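Local coordinates for protein cellulosomal scaffoldin (Acetivibrio cellulolyticus, PDB 4WI0) that probably cleaves internal beta-1,4-glucosidic bonds of cellulose as part of a cellulosome scaffoldin, whose C-terminal X-dockerin piece here binds a partner cohesin and two calcium ions, at residues I104-T118 / I137-K151. The protein carries 1 engineered substitution. Numbering follows the deposited sequence.
Engineered in segment 137-151: Gly150 (natural residue Asn). With CA (calcium ion), chain C; CA (calcium ion), chain D.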
loop_
_atom_site.group_PDB
_atom_site.type_symbol
_atom_site.label_atom_id
_atom_site.label_comp_id
_atom_site.label_asym_id
_atom_site.label_seq_id
_atom_site.Cartn_x
_atom_site.Cartn_y
_atom_site.Cartn_z
ATOM N N ILE B 104 -1.819 14.952 5.062
ATOM C CA ILE B 104 -1.515 13.728 4.326
ATOM C C ILE B 104 -1.828 13.994 2.859
ATOM O O ILE B 104 -2.987 14.142 2.496
ATOM C CB ILE B 104 -2.345 12.547 4.849
ATOM C CG1 ILE B 104 -1.917 12.221 6.279
ATOM C CG2 ILE B 104 -2.181 11.331 3.944
ATOM C CD1 ILE B 104 -2.755 11.154 6.951
ATOM N N ASN B 105 -0.797 14.079 2.025
ATOM C CA ASN B 105 -0.985 14.414 0.610
ATOM C C ASN B 105 0.017 13.685 -0.298
ATOM O O ASN B 105 0.603 12.677 0.114
ATOM C CB ASN B 105 -0.964 15.944 0.431
ATOM C CG ASN B 105 0.292 16.595 0.980
ATOM O OD1 ASN B 105 1.377 16.021 0.951
ATOM N ND2 ASN B 105 0.148 17.829 1.466
ATOM N N LEU B 106 0.194 14.167 -1.527
ATOM C CA LEU B 106 1.058 13.503 -2.505
ATOM C C LEU B 106 2.520 13.417 -2.055
ATOM O O LEU B 106 3.191 12.418 -2.321
ATOM C CB LEU B 106 0.974 14.213 -3.862
ATOM C CG LEU B 106 1.689 13.580 -5.056
ATOM C CD1 LEU B 106 1.080 12.227 -5.416
ATOM C CD2 LEU B 106 1.653 14.506 -6.258
ATOM N N GLU B 107 3.006 14.455 -1.374
ATOM C CA GLU B 107 4.407 14.496 -0.940
ATOM C C GLU B 107 4.722 13.349 0.013
ATOM O O GLU B 107 5.818 12.789 -0.019
ATOM C CB GLU B 107 4.753 15.833 -0.277
ATOM C CG GLU B 107 5.125 16.938 -1.253
ATOM C CD GLU B 107 4.046 17.205 -2.284
ATOM O OE1 GLU B 107 2.927 17.610 -1.888
ATOM O OE2 GLU B 107 4.315 17.002 -3.487
ATOM N N ASP B 108 3.751 13.011 0.853
ATOM C CA ASP B 108 3.871 11.884 1.775
ATOM C C ASP B 108 3.957 10.573 1.012
ATOM O O ASP B 108 4.786 9.719 1.333
ATOM C CB ASP B 108 2.691 11.858 2.727
ATOM C CG ASP B 108 2.642 13.082 3.604
ATOM O OD1 ASP B 108 3.556 13.254 4.431
ATOM O OD2 ASP B 108 1.706 13.889 3.465
ATOM N N ILE B 109 3.116 10.435 -0.011
ATOM C CA ILE B 109 3.172 9.272 -0.905
ATOM C C ILE B 109 4.511 9.209 -1.628
ATOM O O ILE B 109 5.126 8.148 -1.697
ATOM C CB ILE B 109 2.023 9.269 -1.944
ATOM C CG1 ILE B 109 0.684 9.054 -1.223
ATOM C CG2 ILE B 109 2.261 8.188 -3.004
ATOM C CD1 ILE B 109 -0.509 8.793 -2.120
ATOM N N LEU B 110 4.966 10.338 -2.169
ATOM C CA LEU B 110 6.238 10.356 -2.893
ATOM C C LEU B 110 7.418 10.003 -1.991
ATOM O O LEU B 110 8.381 9.380 -2.442
ATOM C CB LEU B 110 6.466 11.700 -3.588
ATOM C CG LEU B 110 5.481 11.981 -4.720
ATOM C CD1 LEU B 110 5.603 13.422 -5.190
ATOM C CD2 LEU B 110 5.693 11.012 -5.878
ATOM N N GLU B 111 7.326 10.370 -0.717
ATOM C CA GLU B 111 8.379 10.060 0.233
ATOM C C GLU B 111 8.547 8.541 0.394
ATOM O O GLU B 111 9.671 8.042 0.434
ATOM C CB GLU B 111 8.083 10.723 1.585
ATOM C CG GLU B 111 9.231 10.687 2.587
ATOM C CD GLU B 111 10.482 11.406 2.110
ATOM O OE1 GLU B 111 10.402 12.299 1.236
ATOM O OE2 GLU B 111 11.566 11.074 2.621
ATOM N N ILE B 112 7.430 7.824 0.485
ATOM C CA ILE B 112 7.440 6.360 0.579
ATOM C C ILE B 112 7.968 5.731 -0.721
ATOM O O ILE B 112 8.739 4.767 -0.696
ATOM C CB ILE B 112 6.030 5.816 0.914
ATOM C CG1 ILE B 112 5.622 6.258 2.327
ATOM C CG2 ILE B 112 5.991 4.295 0.818
ATOM C CD1 ILE B 112 4.134 6.228 2.579
ATOM N N CYS B 113 7.563 6.301 -1.853
ATOM C CA CYS B 113 7.919 5.771 -3.155
ATOM C C CYS B 113 9.414 5.857 -3.479
ATOM O O CYS B 113 9.879 5.192 -4.395
ATOM C CB CYS B 113 7.083 6.452 -4.241
ATOM S SG CYS B 113 5.365 5.887 -4.245
ATOM N N LYS B 114 10.160 6.671 -2.732
ATOM C CA LYS B 114 11.617 6.695 -2.846
ATOM C C LYS B 114 12.261 5.317 -2.613
ATOM O O LYS B 114 13.330 5.042 -3.145
ATOM C CB LYS B 114 12.215 7.719 -1.881
ATOM C CG LYS B 114 11.959 9.159 -2.299
ATOM C CD LYS B 114 12.467 10.165 -1.277
ATOM C CE LYS B 114 12.059 11.577 -1.688
ATOM N NZ LYS B 114 12.593 12.625 -0.782
ATOM N N ALA B 115 11.609 4.458 -1.826
ATOM C CA ALA B 115 12.110 3.106 -1.586
ATOM C C ALA B 115 11.076 2.037 -1.936
ATOM O O ALA B 115 11.038 0.989 -1.297
ATOM C CB ALA B 115 12.541 2.973 -0.131
ATOM N N PHE B 116 10.263 2.294 -2.966
ATOM C CA PHE B 116 9.182 1.390 -3.335
ATOM C C PHE B 116 9.701 0.031 -3.801
ATOM O O PHE B 116 10.692 -0.055 -4.520
ATOM C CB PHE B 116 8.309 1.984 -4.434
ATOM C CG PHE B 116 7.011 1.250 -4.637
ATOM C CD1 PHE B 116 5.986 1.356 -3.701
ATOM C CD2 PHE B 116 6.806 0.451 -5.759
ATOM C CE1 PHE B 116 4.786 0.681 -3.880
ATOM C CE2 PHE B 116 5.606 -0.227 -5.937
ATOM C CZ PHE B 116 4.597 -0.111 -4.995
ATOM N N ASN B 117 8.991 -1.015 -3.394
ATOM C CA ASN B 117 9.347 -2.399 -3.716
ATOM C C ASN B 117 10.694 -2.823 -3.136
ATOM O O ASN B 117 11.551 -3.337 -3.846
ATOM C CB ASN B 117 9.308 -2.657 -5.231
ATOM C CG ASN B 117 9.286 -4.144 -5.571
ATOM O OD1 ASN B 117 10.002 -4.618 -6.466
ATOM N ND2 ASN B 117 8.462 -4.887 -4.860
ATOM N N THR B 118 10.872 -2.607 -1.837
ATOM C CA THR B 118 12.070 -3.070 -1.142
ATOM C C THR B 118 11.668 -3.850 0.089
ATOM O O THR B 118 10.556 -3.705 0.581
ATOM C CB THR B 118 12.984 -1.901 -0.710
ATOM O OG1 THR B 118 12.238 -0.989 0.101
ATOM C CG2 THR B 118 13.541 -1.163 -1.927
ATOM N N ILE B 137 8.393 -2.407 1.806
ATOM C CA ILE B 137 7.755 -1.164 1.374
ATOM C C ILE B 137 7.101 -1.512 0.051
ATOM O O ILE B 137 7.790 -1.770 -0.941
ATOM C CB ILE B 137 8.754 0.006 1.239
ATOM C CG1 ILE B 137 9.397 0.294 2.603
ATOM C CG2 ILE B 137 8.035 1.252 0.744
ATOM C CD1 ILE B 137 10.653 1.135 2.551
ATOM N N SER B 138 5.772 -1.566 0.065
ATOM C CA SER B 138 4.990 -2.090 -1.052
ATOM C C SER B 138 3.732 -1.248 -1.211
ATOM O O SER B 138 3.599 -0.215 -0.557
ATOM C CB SER B 138 4.641 -3.563 -0.794
ATOM O OG SER B 138 3.888 -3.732 0.393
ATOM N N LEU B 139 2.814 -1.686 -2.076
ATOM C CA LEU B 139 1.574 -0.935 -2.317
ATOM C C LEU B 139 0.709 -0.807 -1.054
ATOM O O LEU B 139 -0.009 0.180 -0.904
ATOM C CB LEU B 139 0.756 -1.568 -3.447
ATOM C CG LEU B 139 -0.489 -0.802 -3.916
ATOM C CD1 LEU B 139 -0.171 0.657 -4.218
ATOM C CD2 LEU B 139 -1.093 -1.476 -5.134
ATOM N N GLU B 140 0.772 -1.798 -0.158
ATOM C CA GLU B 140 0.050 -1.709 1.121
ATOM C C GLU B 140 0.353 -0.425 1.882
ATOM O O GLU B 140 -0.557 0.226 2.392
ATOM C CB GLU B 140 0.385 -2.891 2.020
ATOM C CG GLU B 140 -0.289 -4.157 1.577
ATOM C CD GLU B 140 0.118 -5.340 2.399
ATOM O OE1 GLU B 140 -0.144 -5.297 3.628
ATOM O OE2 GLU B 140 0.676 -6.300 1.804
ATOM N N ASP B 141 1.636 -0.083 1.970
ATOM C CA ASP B 141 2.074 1.127 2.672
ATOM C C ASP B 141 1.505 2.375 2.008
ATOM O O ASP B 141 1.043 3.291 2.687
ATOM C CB ASP B 141 3.599 1.200 2.695
ATOM C CG ASP B 141 4.215 -0.014 3.354
ATOM O OD1 ASP B 141 4.062 -0.159 4.581
ATOM O OD2 ASP B 141 4.813 -0.842 2.631
ATOM N N VAL B 142 1.539 2.397 0.678
ATOM C CA VAL B 142 0.989 3.517 -0.093
ATOM C C VAL B 142 -0.535 3.638 0.100
ATOM O O VAL B 142 -1.060 4.751 0.255
ATOM C CB VAL B 142 1.351 3.380 -1.597
ATOM C CG1 VAL B 142 0.559 4.358 -2.462
ATOM C CG2 VAL B 142 2.851 3.570 -1.803
ATOM N N MET B 143 -1.247 2.506 0.096
ATOM C CA MET B 143 -2.713 2.520 0.253
ATOM C C MET B 143 -3.138 2.939 1.659
ATOM O O MET B 143 -4.215 3.512 1.831
ATOM C CB MET B 143 -3.338 1.163 -0.093
ATOM C CG MET B 143 -3.194 0.747 -1.552
ATOM S SD MET B 143 -3.963 1.863 -2.739
ATOM C CE MET B 143 -5.680 1.607 -2.332
ATOM N N ILE B 144 -2.294 2.676 2.655
ATOM C CA ILE B 144 -2.548 3.165 4.015
ATOM C C ILE B 144 -2.637 4.692 4.016
ATOM O O ILE B 144 -3.528 5.266 4.629
ATOM C CB ILE B 144 -1.465 2.692 5.008
ATOM C CG1 ILE B 144 -1.648 1.206 5.303
ATOM C CG2 ILE B 144 -1.528 3.470 6.321
ATOM C CD1 ILE B 144 -0.462 0.590 6.013
ATOM N N VAL B 145 -1.714 5.336 3.319
ATOM C CA VAL B 145 -1.706 6.794 3.213
ATOM C C VAL B 145 -2.949 7.239 2.440
ATOM O O VAL B 145 -3.639 8.172 2.854
ATOM C CB VAL B 145 -0.416 7.313 2.531
ATOM C CG1 VAL B 145 -0.415 8.833 2.449
ATOM C CG2 VAL B 145 0.819 6.839 3.286
ATOM N N ALA B 146 -3.252 6.546 1.337
ATOM C CA ALA B 146 -4.429 6.862 0.515
ATOM C C ALA B 146 -5.764 6.809 1.275
ATOM O O ALA B 146 -6.717 7.495 0.884
ATOM C CB ALA B 146 -4.483 5.960 -0.710
ATOM N N LYS B 147 -5.837 6.020 2.353
ATOM C CA LYS B 147 -7.036 5.971 3.217
ATOM C C LYS B 147 -7.506 7.347 3.665
ATOM O O LYS B 147 -8.706 7.569 3.834
ATOM C CB LYS B 147 -6.784 5.177 4.504
ATOM C CG LYS B 147 -6.638 3.679 4.361
ATOM C CD LYS B 147 -6.381 3.064 5.734
ATOM C CE LYS B 147 -6.397 1.546 5.685
ATOM N NZ LYS B 147 -7.764 0.992 5.463
ATOM N N HIS B 148 -6.554 8.244 3.905
ATOM C CA HIS B 148 -6.861 9.572 4.407
ATOM C C HIS B 148 -6.182 10.642 3.549
ATOM O O HIS B 148 -5.758 11.675 4.052
ATOM C CB HIS B 148 -6.454 9.664 5.881
ATOM C CG HIS B 148 -7.137 8.654 6.755
ATOM N ND1 HIS B 148 -8.430 8.810 7.206
ATOM C CD2 HIS B 148 -6.721 7.455 7.223
ATOM C CE1 HIS B 148 -8.775 7.761 7.929
ATOM N NE2 HIS B 148 -7.753 6.922 7.958
ATOM N N PHE B 149 -6.112 10.387 2.244
ATOM C CA PHE B 149 -5.480 11.307 1.301
ATOM C C PHE B 149 -6.175 12.668 1.345
ATOM O O PHE B 149 -7.395 12.735 1.311
ATOM C CB PHE B 149 -5.548 10.746 -0.122
ATOM C CG PHE B 149 -4.666 11.474 -1.110
ATOM C CD1 PHE B 149 -3.290 11.300 -1.087
ATOM C CD2 PHE B 149 -5.213 12.328 -2.063
ATOM C CE1 PHE B 149 -2.480 11.965 -1.989
ATOM C CE2 PHE B 149 -4.403 12.995 -2.971
ATOM C CZ PHE B 149 -3.035 12.809 -2.935
ATOM N N GLY B 150 -5.389 13.739 1.417
ATOM C CA GLY B 150 -5.925 15.096 1.420
ATOM C C GLY B 150 -6.488 15.555 2.754
ATOM O O GLY B 150 -7.165 16.563 2.807
ATOM N N LYS B 151 -6.203 14.832 3.836
ATOM C CA LYS B 151 -6.706 15.209 5.167
ATOM C C LYS B 151 -5.673 15.945 6.023
ATOM O O LYS B 151 -4.462 15.827 5.807
ATOM C CB LYS B 151 -7.199 13.968 5.931
ATOM C CG LYS B 151 -8.366 13.242 5.280
ATOM C CD LYS B 151 -9.644 14.077 5.280
ATOM C CE LYS B 151 -10.669 13.543 4.292
ATOM N NZ LYS B 151 -10.198 13.638 2.877
HETATM CA CA CA C . 2.562 15.467 5.170
HETATM CA CA CA D . 5.023 -2.408 4.647
HETATM O O HOH W 1 3.145 16.513 3.106
HETATM O O HOH W 2 3.808 -3.683 2.951
HETATM O O HOH W 3 4.891 15.956 5.740
#
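Ile112 and Val145 slide past each other at the heart of a dockerin, whose two calcium-loop-and-helix repeats set helices 106-113 and 139-146 antiparallel, at 169°. Packing is tightest around Val145: CG1 lies 3.4 Å from Ile104 CG2, and CG2 lies 3.4 Å from Ile112 CD1, both closer than ordinary carbon-carbon contact. With CG1 anti to the backbone N (chi1 -179°), that methyl is aimed at Ile104 and Ile109 and CG2 at Ile112; a compact beta-branched side chain can thus serve both sides. Ile109 and Val142 continue this apolar seam.

At each end the two segments meet in a G1 beta bulge, held by Gly150 N to Ile104 O (2.7 Å) and by Ile137 N to Thr118 O (2.8 Å). The engineered Gly150 has a positive phi, which a residue without a side chain adopts easily. Thr118 OG1 also bonds Ala115 O in the carbonyl plane.

Phe149 and Phe116, broad flat rings, close the seam over the starts of the opposite helices. The open side is at Leu106 and Gly150, both solvent-exposed, whereas the partner protein's chain packs against Phe116 and Leu139. Asp108 and Asp141 suit the calcium loops because both carboxylate oxygens grip the ion while OD2 also accepts a backbone N-H: from Asn105, in a capping box, or Ser138. Met94 N bonds Asp108 OD1. Ser138 N reaches the anti lone pair of Asp141 OD2 at 2.8 Å.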